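PDB 6IMV: endo-beta-1,2-glucanase from Talaromyces funiculosus, which hydrolyses the internal beta-1,2-glucosidic linkages of beta-1,2-glucans, as an endo-acting member of a glycoside hydrolase family first defined with this fungal enzyme. Local coordinates for residues N47-N52 with A429-D434; I64-G69 with N349-A354. All blocks are in the same frame, centred on the assembly; numbering follows the deposited sequence.

Overall arrangement
Contact 1 lies at strands 51-52 and 427-432 of the large antiparallel sheet; contact 2 joins the loop leaving strand 57-64 of that sheet to the hairpin 347-352/357-362. Their centres are about 15 Å apart, on the same side of the chain's centre, and contact 2 is nested along the chain within the loop that contact 1 closes. They meet at Ala429: its N lies 2.8 Å from Thr351 OG1 and its O 3.1 Å from Ile64 N, both probable hydrogen bonds, and Leu431 packs on Ile64 nearby. Thr432 and Asp434 of contact 1 belong to the pocket around a bound glucose, whereas in contact 2 the side chain of Thr351 is about 11 Å from a bound glucose and Asn349 carries an N-linked glycan.

Contact 1: residues N47-N52 with A429-D434; sequences NNISYN and ALLTWD. With BGC (beta-D-glucopyranose), chain I.
The indole of Trp433 meets Ser50 at its edge, where the carbonyl O of Ser50 lies in the ring plane and accepts a hydrogen bond from NE1 at 2.9 Å, with an N-H...O angle of 149°. Within 47-52, Ser50 OG lies in plane at the edge of the Tyr51 ring. With CG beside the backbone N (chi1 -71°), the indole reaches across to the loop. Tryptophan suits this buried place by offering both a donor for a loop carbonyl and a broad apolar surface. Ser50 CB touches CZ2 at 3.7 Å, while its hydroxyl is engaged by the carbonyl of Phe44; a small residue lets the backbone come this close. A looser apolar touch joins Ile49 CG2 to Leu431 CD1 at 4.1 Å. Thr432 has its CG2 3.9 Å from glucose O4. It is the N-cap residue; its OG1 accepts from Ser435 N and is also hydrogen-bonded to Glu418 OE1. Asp434 forms a salt bridge with Lys82. Strand 57-64 runs between the segments, backbone-bonded to Ser50, Leu431 and Trp433, so the indole bond spans the sheet across it. Trp433, where strand 427-432 gives way to helix 433-443, also packs on helix 80-94 and edge-to-face with Phe44.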
ATOM      1  N   ASN A  47      16.321  12.007  -0.687  1.00 20.57           N
ATOM      2  CA  ASN A  47      15.916  13.192   0.043  1.00 21.88           C
ATOM      3  C   ASN A  47      15.230  14.170  -0.918  1.00 22.29           C
ATOM      4  O   ASN A  47      15.663  14.329  -2.060  1.00 23.00           O
ATOM      5  CB  ASN A  47      17.107  13.867   0.728  1.00 22.43           C
ATOM      6  CG  ASN A  47      16.675  15.040   1.574  1.00 23.18           C
ATOM      7  OD1 ASN A  47      15.830  14.887   2.445  1.00 23.12           O
ATOM      8  ND2 ASN A  47      17.209  16.220   1.299  1.00 25.91           N
ATOM      9  N   ASN A  48      14.145  14.791  -0.441  1.00 23.59           N
ATOM     10  CA  ASN A  48      13.361  15.810  -1.154  1.00 25.56           C
ATOM     11  C   ASN A  48      12.556  15.201  -2.310  1.00 23.43           C
ATOM     12  O   ASN A  48      11.831  15.924  -2.987  1.00 25.35           O
ATOM     13  CB  ASN A  48      14.220  16.973  -1.667  1.00 29.42           C
ATOM     14  CG  ASN A  48      14.470  18.030  -0.612  1.00 33.00           C
ATOM     15  OD1 ASN A  48      15.330  17.864   0.247  1.00 41.30           O
ATOM     16  ND2 ASN A  48      13.740  19.127  -0.674  1.00 37.63           N
ATOM     17  N   ILE A  49      12.676  13.890  -2.544  1.00 20.52           N
ATOM     18  CA  ILE A  49      11.885  13.214  -3.569  1.00 17.86           C
ATOM     19  C   ILE A  49      10.782  12.392  -2.890  1.00 16.39           C
ATOM     20  O   ILE A  49       9.606  12.592  -3.193  1.00 15.18           O
ATOM     21  CB  ILE A  49      12.770  12.339  -4.476  1.00 17.73           C
ATOM     22  CG1 ILE A  49      13.904  13.140  -5.130  1.00 17.75           C
ATOM     23  CG2 ILE A  49      11.913  11.619  -5.506  1.00 17.77           C
ATOM     24  CD1 ILE A  49      13.448  14.226  -6.068  1.00 17.94           C
ATOM     25  N   SER A  50      11.180  11.465  -2.002  1.00 14.41           N
ATOM     26  CA  SER A  50      10.245  10.529  -1.361  1.00 14.37           C
ATOM     27  C   SER A  50      10.289  10.637   0.169  1.00 14.60           C
ATOM     28  O   SER A  50       9.364  10.166   0.829  1.00 13.87           O
ATOM     29  CB  SER A  50      10.511   9.109  -1.784  1.00 14.27           C
ATOM     30  OG  SER A  50      11.786   8.666  -1.330  1.00 14.39           O
ATOM     31  N   TYR A  51      11.369  11.193   0.736  1.00 13.90           N
ATOM     32  CA  TYR A  51      11.457  11.336   2.175  1.00 13.88           C
ATOM     33  C   TYR A  51      12.372  12.506   2.549  1.00 13.66           C
ATOM     34  O   TYR A  51      13.081  13.073   1.723  1.00 13.35           O
ATOM     35  CB  TYR A  51      11.893  10.018   2.820  1.00 14.73           C
ATOM     36  CG  TYR A  51      13.356   9.673   2.679  1.00 14.98           C
ATOM     37  CD1 TYR A  51      13.884   9.223   1.476  1.00 15.08           C
ATOM     38  CD2 TYR A  51      14.208   9.768   3.766  1.00 15.41           C
ATOM     39  CE1 TYR A  51      15.222   8.883   1.358  1.00 15.57           C
ATOM     40  CE2 TYR A  51      15.553   9.455   3.659  1.00 15.88           C
ATOM     41  CZ  TYR A  51      16.059   9.012   2.451  1.00 15.60           C
ATOM     42  OH  TYR A  51      17.379   8.703   2.379  1.00 16.36           O
ATOM     43  N   ASN A  52      12.289  12.875   3.825  1.00 13.71           N
ATOM     44  CA  ASN A  52      13.122  13.886   4.450  1.00 13.95           C
ATOM     45  C   ASN A  52      14.226  13.151   5.219  1.00 14.12           C
ATOM     46  O   ASN A  52      13.943  12.516   6.205  1.00 13.63           O
ATOM     47  CB  ASN A  52      12.257  14.779   5.345  1.00 14.23           C
ATOM     48  CG  ASN A  52      13.012  15.902   6.026  1.00 14.71           C
ATOM     49  OD1 ASN A  52      14.230  15.823   6.196  1.00 15.14           O
ATOM     50  ND2 ASN A  52      12.289  16.934   6.438  1.00 13.60           N
ATOM     51  N   ALA A 429       2.135  13.789 -13.952  1.00 12.90           N
ATOM     52  CA  ALA A 429       3.588  13.960 -13.884  1.00 12.66           C
ATOM     53  C   ALA A 429       3.983  14.055 -12.409  1.00 12.09           C
ATOM     54  O   ALA A 429       4.256  15.136 -11.869  1.00 11.98           O
ATOM     55  CB  ALA A 429       3.995  15.175 -14.684  1.00 13.53           C
ATOM     56  N   LEU A 430       3.935  12.895 -11.750  1.00 11.55           N
ATOM     57  CA  LEU A 430       3.950  12.806 -10.321  1.00 11.50           C
ATOM     58  C   LEU A 430       4.551  11.457  -9.912  1.00 11.30           C
ATOM     59  O   LEU A 430       4.470  10.479 -10.669  1.00 10.69           O
ATOM     60  CB  LEU A 430       2.500  12.956  -9.845  1.00 11.65           C
ATOM     61  CG  LEU A 430       2.277  12.956  -8.332  1.00 11.68           C
ATOM     62  CD1 LEU A 430       2.775  14.250  -7.720  1.00 11.69           C
ATOM     63  CD2 LEU A 430       0.810  12.740  -8.001  1.00 11.70           C
ATOM     64  N   LEU A 431       5.172  11.434  -8.727  1.00 11.07           N
ATOM     65  CA  LEU A 431       5.621  10.218  -8.065  1.00 11.31           C
ATOM     66  C   LEU A 431       4.966  10.147  -6.681  1.00 11.33           C
ATOM     67  O   LEU A 431       4.994  11.135  -5.966  1.00 11.87           O
ATOM     68  CB  LEU A 431       7.145  10.250  -7.900  1.00 11.07           C
ATOM     69  CG  LEU A 431       7.960  10.738  -9.095  1.00 11.35           C
ATOM     70  CD1 LEU A 431       9.396  10.996  -8.666  1.00 11.04           C
ATOM     71  CD2 LEU A 431       7.902   9.748 -10.252  1.00 10.98           C
ATOM     72  N   THR A 432       4.419   8.984  -6.303  1.00 10.84           N
ATOM     73  CA  THR A 432       3.979   8.751  -4.931  1.00 11.10           C
ATOM     74  C   THR A 432       4.389   7.345  -4.486  1.00 10.69           C
ATOM     75  O   THR A 432       4.580   6.460  -5.321  1.00 10.34           O
ATOM     76  CB  THR A 432       2.460   8.927  -4.772  1.00 11.52           C
ATOM     77  OG1 THR A 432       1.797   7.913  -5.526  1.00 11.44           O
ATOM     78  CG2 THR A 432       1.967  10.291  -5.215  1.00 11.95           C
ATOM     79  N   TRP A 433       4.509   7.156  -3.164  1.00 10.93           N
ATOM     80  CA  TRP A 433       4.749   5.832  -2.576  1.00 11.28           C
ATOM     81  C   TRP A 433       3.657   4.867  -3.032  1.00 11.80           C
ATOM     82  O   TRP A 433       3.959   3.735  -3.439  1.00 11.72           O
ATOM     83  CB  TRP A 433       4.810   5.879  -1.044  1.00 11.11           C
ATOM     84  CG  TRP A 433       6.035   6.548  -0.515  1.00 11.41           C
ATOM     85  CD1 TRP A 433       6.208   7.884  -0.319  1.00 11.36           C
ATOM     86  CD2 TRP A 433       7.273   5.920  -0.135  1.00 11.68           C
ATOM     87  NE1 TRP A 433       7.457   8.132   0.172  1.00 11.44           N
ATOM     88  CE2 TRP A 433       8.139   6.949   0.295  1.00 11.70           C
ATOM     89  CE3 TRP A 433       7.730   4.599  -0.107  1.00 11.47           C
ATOM     90  CZ2 TRP A 433       9.438   6.694   0.734  1.00 11.66           C
ATOM     91  CZ3 TRP A 433       9.015   4.350   0.324  1.00 11.69           C
ATOM     92  CH2 TRP A 433       9.858   5.384   0.727  1.00 11.70           C
ATOM     93  N   ASP A 434       2.399   5.328  -2.939  1.00 11.80           N
ATOM     94  CA  ASP A 434       1.217   4.509  -3.240  1.00 12.41           C
ATOM     95  C   ASP A 434       1.291   3.944  -4.670  1.00 11.95           C
ATOM     96  O   ASP A 434       0.968   2.769  -4.876  1.00 11.75           O
ATOM     97  CB  ASP A 434      -0.077   5.300  -3.002  1.00 13.79           C
ATOM     98  CG  ASP A 434      -0.515   5.382  -1.543  1.00 14.92           C
ATOM     99  OD1 ASP A 434       0.255   5.884  -0.724  1.00 16.44           O
ATOM    100  OD2 ASP A 434      -1.656   4.976  -1.240  1.00 16.76           O
TER
HETATM  101  C2  BGC I 606      -4.322  12.501  -1.459  1.00 31.72           C
HETATM  102  C3  BGC I 606      -3.181  12.767  -2.457  1.00 30.71           C
HETATM  103  C4  BGC I 606      -2.125  11.644  -2.445  1.00 29.67           C
HETATM  104  C5  BGC I 606      -2.817  10.275  -2.518  1.00 29.64           C
HETATM  105  C6  BGC I 606      -1.840   9.099  -2.437  1.00 29.06           C
HETATM  106  C1  BGC I 606      -4.863  11.088  -1.629  1.00 31.07           C
HETATM  107  O1  BGC I 606      -5.904  10.760  -0.705  1.00 34.31           O
HETATM  108  O2  BGC I 606      -5.379  13.409  -1.721  1.00 32.41           O
HETATM  109  O3  BGC I 606      -2.554  14.021  -2.181  1.00 30.34           O
HETATM  110  O4  BGC I 606      -1.181  11.793  -3.525  1.00 24.55           O
HETATM  111  O5  BGC I 606      -3.789  10.161  -1.471  1.00 31.58           O
HETATM  112  O6  BGC I 606      -1.219   9.099  -1.154  1.00 29.47           O

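Contact 2: residues I64-G69 with N349-A354; sequences IDWVTG and NVTDPA. With NAG (2-acetamido-2-deoxy-beta-D-glucopyranose), chain C.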
ATOM      1  N   ILE A  64       7.017  16.046 -10.934  1.00 13.51           N
ATOM      2  CA  ILE A  64       8.167  16.123 -11.813  1.00 14.21           C
ATOM      3  C   ILE A  64       7.781  17.010 -12.998  1.00 14.65           C
ATOM      4  O   ILE A  64       6.596  17.091 -13.371  1.00 14.75           O
ATOM      5  CB  ILE A  64       8.658  14.720 -12.238  1.00 14.59           C
ATOM      6  CG1 ILE A  64       7.597  13.931 -13.017  1.00 14.86           C
ATOM      7  CG2 ILE A  64       9.132  13.952 -11.022  1.00 14.56           C
ATOM      8  CD1 ILE A  64       8.012  12.512 -13.376  1.00 14.80           C
ATOM      9  N   ASP A  65       8.784  17.684 -13.567  1.00 15.01           N
ATOM     10  CA  ASP A  65       8.568  18.670 -14.614  1.00 15.42           C
ATOM     11  C   ASP A  65       7.976  17.985 -15.853  1.00 15.38           C
ATOM     12  O   ASP A  65       8.439  16.934 -16.300  1.00 15.75           O
ATOM     13  CB  ASP A  65       9.865  19.411 -14.936  1.00 15.74           C
ATOM     14  CG  ASP A  65       9.687  20.504 -15.974  1.00 15.98           C
ATOM     15  OD1 ASP A  65       9.306  21.604 -15.579  1.00 16.56           O
ATOM     16  OD2 ASP A  65       9.898  20.218 -17.174  1.00 15.90           O
ATOM     17  N   TRP A  66       6.948  18.619 -16.415  1.00 15.94           N
ATOM     18  CA  TRP A  66       6.227  18.117 -17.560  1.00 16.41           C
ATOM     19  C   TRP A  66       7.173  17.719 -18.702  1.00 16.29           C
ATOM     20  O   TRP A  66       6.972  16.688 -19.332  1.00 17.18           O
ATOM     21  CB  TRP A  66       5.198  19.142 -18.043  1.00 16.67           C
ATOM     22  CG  TRP A  66       4.423  18.624 -19.210  1.00 17.28           C
ATOM     23  CD1 TRP A  66       4.578  18.953 -20.530  1.00 17.44           C
ATOM     24  CD2 TRP A  66       3.413  17.604 -19.167  1.00 17.31           C
ATOM     25  NE1 TRP A  66       3.698  18.239 -21.301  1.00 17.79           N
ATOM     26  CE2 TRP A  66       2.973  17.403 -20.491  1.00 17.18           C
ATOM     27  CE3 TRP A  66       2.830  16.861 -18.135  1.00 17.70           C
ATOM     28  CZ2 TRP A  66       1.968  16.493 -20.805  1.00 17.92           C
ATOM     29  CZ3 TRP A  66       1.843  15.957 -18.450  1.00 18.19           C
ATOM     30  CH2 TRP A  66       1.423  15.775 -19.767  1.00 17.87           C
ATOM     31  N   VAL A  67       8.188  18.548 -18.964  1.00 16.67           N
ATOM     32  CA  VAL A  67       9.105  18.350 -20.077  1.00 16.20           C
ATOM     33  C   VAL A  67      10.304  17.501 -19.638  1.00 16.14           C
ATOM     34  O   VAL A  67      10.648  16.543 -20.323  1.00 16.13           O
ATOM     35  CB  VAL A  67       9.550  19.691 -20.690  1.00 17.04           C
ATOM     36  CG1 VAL A  67      10.654  19.502 -21.732  1.00 16.90           C
ATOM     37  CG2 VAL A  67       8.366  20.454 -21.275  1.00 16.39           C
ATOM     38  N   THR A  68      10.961  17.864 -18.531  1.00 16.50           N
ATOM     39  CA  THR A  68      12.256  17.253 -18.194  1.00 16.99           C
ATOM     40  C   THR A  68      12.088  15.928 -17.442  1.00 16.85           C
ATOM     41  O   THR A  68      12.980  15.099 -17.499  1.00 17.17           O
ATOM     42  CB  THR A  68      13.150  18.189 -17.375  1.00 17.57           C
ATOM     43  OG1 THR A  68      12.612  18.277 -16.056  1.00 18.53           O
ATOM     44  CG2 THR A  68      13.291  19.559 -18.003  1.00 18.50           C
ATOM     45  N   GLY A  69      10.987  15.778 -16.694  1.00 16.32           N
ATOM     46  CA  GLY A  69      10.779  14.616 -15.822  1.00 16.34           C
ATOM     47  C   GLY A  69      11.655  14.644 -14.573  1.00 16.23           C
ATOM     48  O   GLY A  69      11.834  13.610 -13.920  1.00 15.36           O
ATOM     49  N   ASN A 349      -4.987  12.174 -10.650  1.00 14.14           N
ATOM     50  CA  ASN A 349      -5.389  12.515 -11.996  1.00 14.43           C
ATOM     51  C   ASN A 349      -4.196  13.141 -12.723  1.00 14.50           C
ATOM     52  O   ASN A 349      -3.137  13.385 -12.118  1.00 14.04           O
ATOM     53  CB  ASN A 349      -6.579  13.477 -11.958  1.00 15.61           C
ATOM     54  CG  ASN A 349      -7.486  13.407 -13.169  1.00 16.58           C
ATOM     55  OD1 ASN A 349      -7.157  12.779 -14.180  1.00 16.66           O
ATOM     56  ND2 ASN A 349      -8.634  14.058 -13.058  1.00 18.11           N
ATOM     57  N   VAL A 350      -4.395  13.426 -14.013  1.00 14.46           N
ATOM     58  CA  VAL A 350      -3.370  13.997 -14.881  1.00 14.59           C
ATOM     59  C   VAL A 350      -2.942  15.382 -14.379  1.00 14.51           C
ATOM     60  O   VAL A 350      -3.684  16.088 -13.681  1.00 14.27           O
ATOM     61  CB  VAL A 350      -3.849  14.077 -16.340  1.00 15.04           C
ATOM     62  CG1 VAL A 350      -4.209  12.714 -16.892  1.00 15.92           C
ATOM     63  CG2 VAL A 350      -5.020  15.035 -16.515  1.00 15.54           C
ATOM     64  N   THR A 351      -1.721  15.749 -14.770  1.00 14.42           N
ATOM     65  CA  THR A 351      -1.182  17.071 -14.630  1.00 14.59           C
ATOM     66  C   THR A 351      -1.727  17.952 -15.760  1.00 15.37           C
ATOM     67  O   THR A 351      -1.795  17.530 -16.911  1.00 14.78           O
ATOM     68  CB  THR A 351       0.352  17.040 -14.696  1.00 14.40           C
ATOM     69  OG1 THR A 351       0.825  16.250 -13.604  1.00 14.35           O
ATOM     70  CG2 THR A 351       0.976  18.419 -14.646  1.00 14.34           C
ATOM     71  N   ASP A 352      -2.099  19.182 -15.402  1.00 16.62           N
ATOM     72  CA  ASP A 352      -2.317  20.242 -16.355  1.00 17.78           C
ATOM     73  C   ASP A 352      -0.954  20.823 -16.723  1.00 17.93           C
ATOM     74  O   ASP A 352      -0.327  21.484 -15.901  1.00 17.80           O
ATOM     75  CB  ASP A 352      -3.247  21.312 -15.786  1.00 18.48           C
ATOM     76  CG  ASP A 352      -3.537  22.436 -16.770  1.00 20.35           C
ATOM     77  OD1 ASP A 352      -2.859  22.496 -17.819  1.00 20.34           O
ATOM     78  OD2 ASP A 352      -4.456  23.227 -16.492  1.00 22.49           O
ATOM     79  N   PRO A 353      -0.447  20.609 -17.958  1.00 19.12           N
ATOM     80  CA  PRO A 353       0.882  21.098 -18.326  1.00 20.76           C
ATOM     81  C   PRO A 353       1.029  22.623 -18.140  1.00 22.21           C
ATOM     82  O   PRO A 353       2.113  23.101 -17.846  1.00 21.78           O
ATOM     83  CB  PRO A 353       1.042  20.699 -19.806  1.00 20.55           C
ATOM     84  CG  PRO A 353       0.016  19.612 -20.032  1.00 20.60           C
ATOM     85  CD  PRO A 353      -1.112  19.908 -19.065  1.00 20.30           C
ATOM     86  N   ALA A 354      -0.064  23.370 -18.321  1.00 23.14           N
ATOM     87  CA  ALA A 354      -0.045  24.836 -18.200  1.00 24.44           C
ATOM     88  C   ALA A 354       0.325  25.263 -16.772  1.00 25.79           C
ATOM     89  O   ALA A 354       1.087  26.215 -16.597  1.00 28.21           O
ATOM     90  CB  ALA A 354      -1.379  25.413 -18.619  1.00 24.28           C
TER
HETATM   91  C1  NAG C   1      -9.634  14.111 -14.092  1.00 20.22           C
HETATM   92  C2  NAG C   1     -10.925  14.628 -13.489  1.00 20.86           C
HETATM   93  C3  NAG C   1     -12.007  14.591 -14.558  1.00 22.20           C
HETATM   94  C4  NAG C   1     -11.599  15.449 -15.737  1.00 23.74           C
HETATM   95  C5  NAG C   1     -10.208  15.064 -16.224  1.00 22.89           C
HETATM   96  C6  NAG C   1      -9.704  16.083 -17.242  1.00 22.92           C
HETATM   97  C7  NAG C   1     -10.963  14.120 -11.089  1.00 21.22           C
HETATM   98  C8  NAG C   1     -11.568  13.237 -10.035  1.00 21.68           C
HETATM   99  N2  NAG C   1     -11.320  13.842 -12.337  1.00 20.49           N
HETATM  100  O3  NAG C   1     -13.233  15.055 -14.020  1.00 20.93           O
HETATM  101  O4  NAG C   1     -12.544  15.211 -16.791  1.00 29.07           O
HETATM  102  O5  NAG C   1      -9.258  14.984 -15.153  1.00 20.65           O
HETATM  103  O6  NAG C   1      -8.458  15.620 -17.751  1.00 23.42           O
HETATM  104  O7  NAG C   1     -10.198  15.028 -10.813  1.00 22.24           O
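Thr351 and Pro353 touch Trp66 where the end of strand 347-352 meets the loop between strands 57-64 and 71-78, near the surface. The segment begins at Asn349, whose ND2 is bonded covalently to C1 of N-acetylglucosamine at 1.4 Å; Asn-Val-Thr is the N-glycosylation sequon. Asn349 OD1 also accepts from Val350 N, 2.8 Å away, the donor standing above the carbonyl plane. The CB of Thr351 points toward Trp66 and lies 4.2 Å from CZ3, while the hydroxyl pairs with Ala429 N. The CB of Asp352 points away, and OD1 accepts from Ala354 N at 3.0 Å, an Asx turn around Pro353. Proline suits this turn because its ring fixes phi (-57°), and its C-H groups are good CH-pi partners. The ring leans its CB-CG edge onto the indole: CB sits 3.8 Å from the centroid of the five-membered ring, only 4° off its normal, and CG 3.7 Å from CE2. Trp66, also in a cation-pi contact with Lys409, presents that face with CG anti to the backbone N (chi1 -179°). Asp65 OD2 grips the following turn through Val67 N (Asx turn) and Thr68 N (Asx motif). With no crossing hydrogen bond, the fit depends on shape and dispersion over one indole face, without a polar bond to set the register.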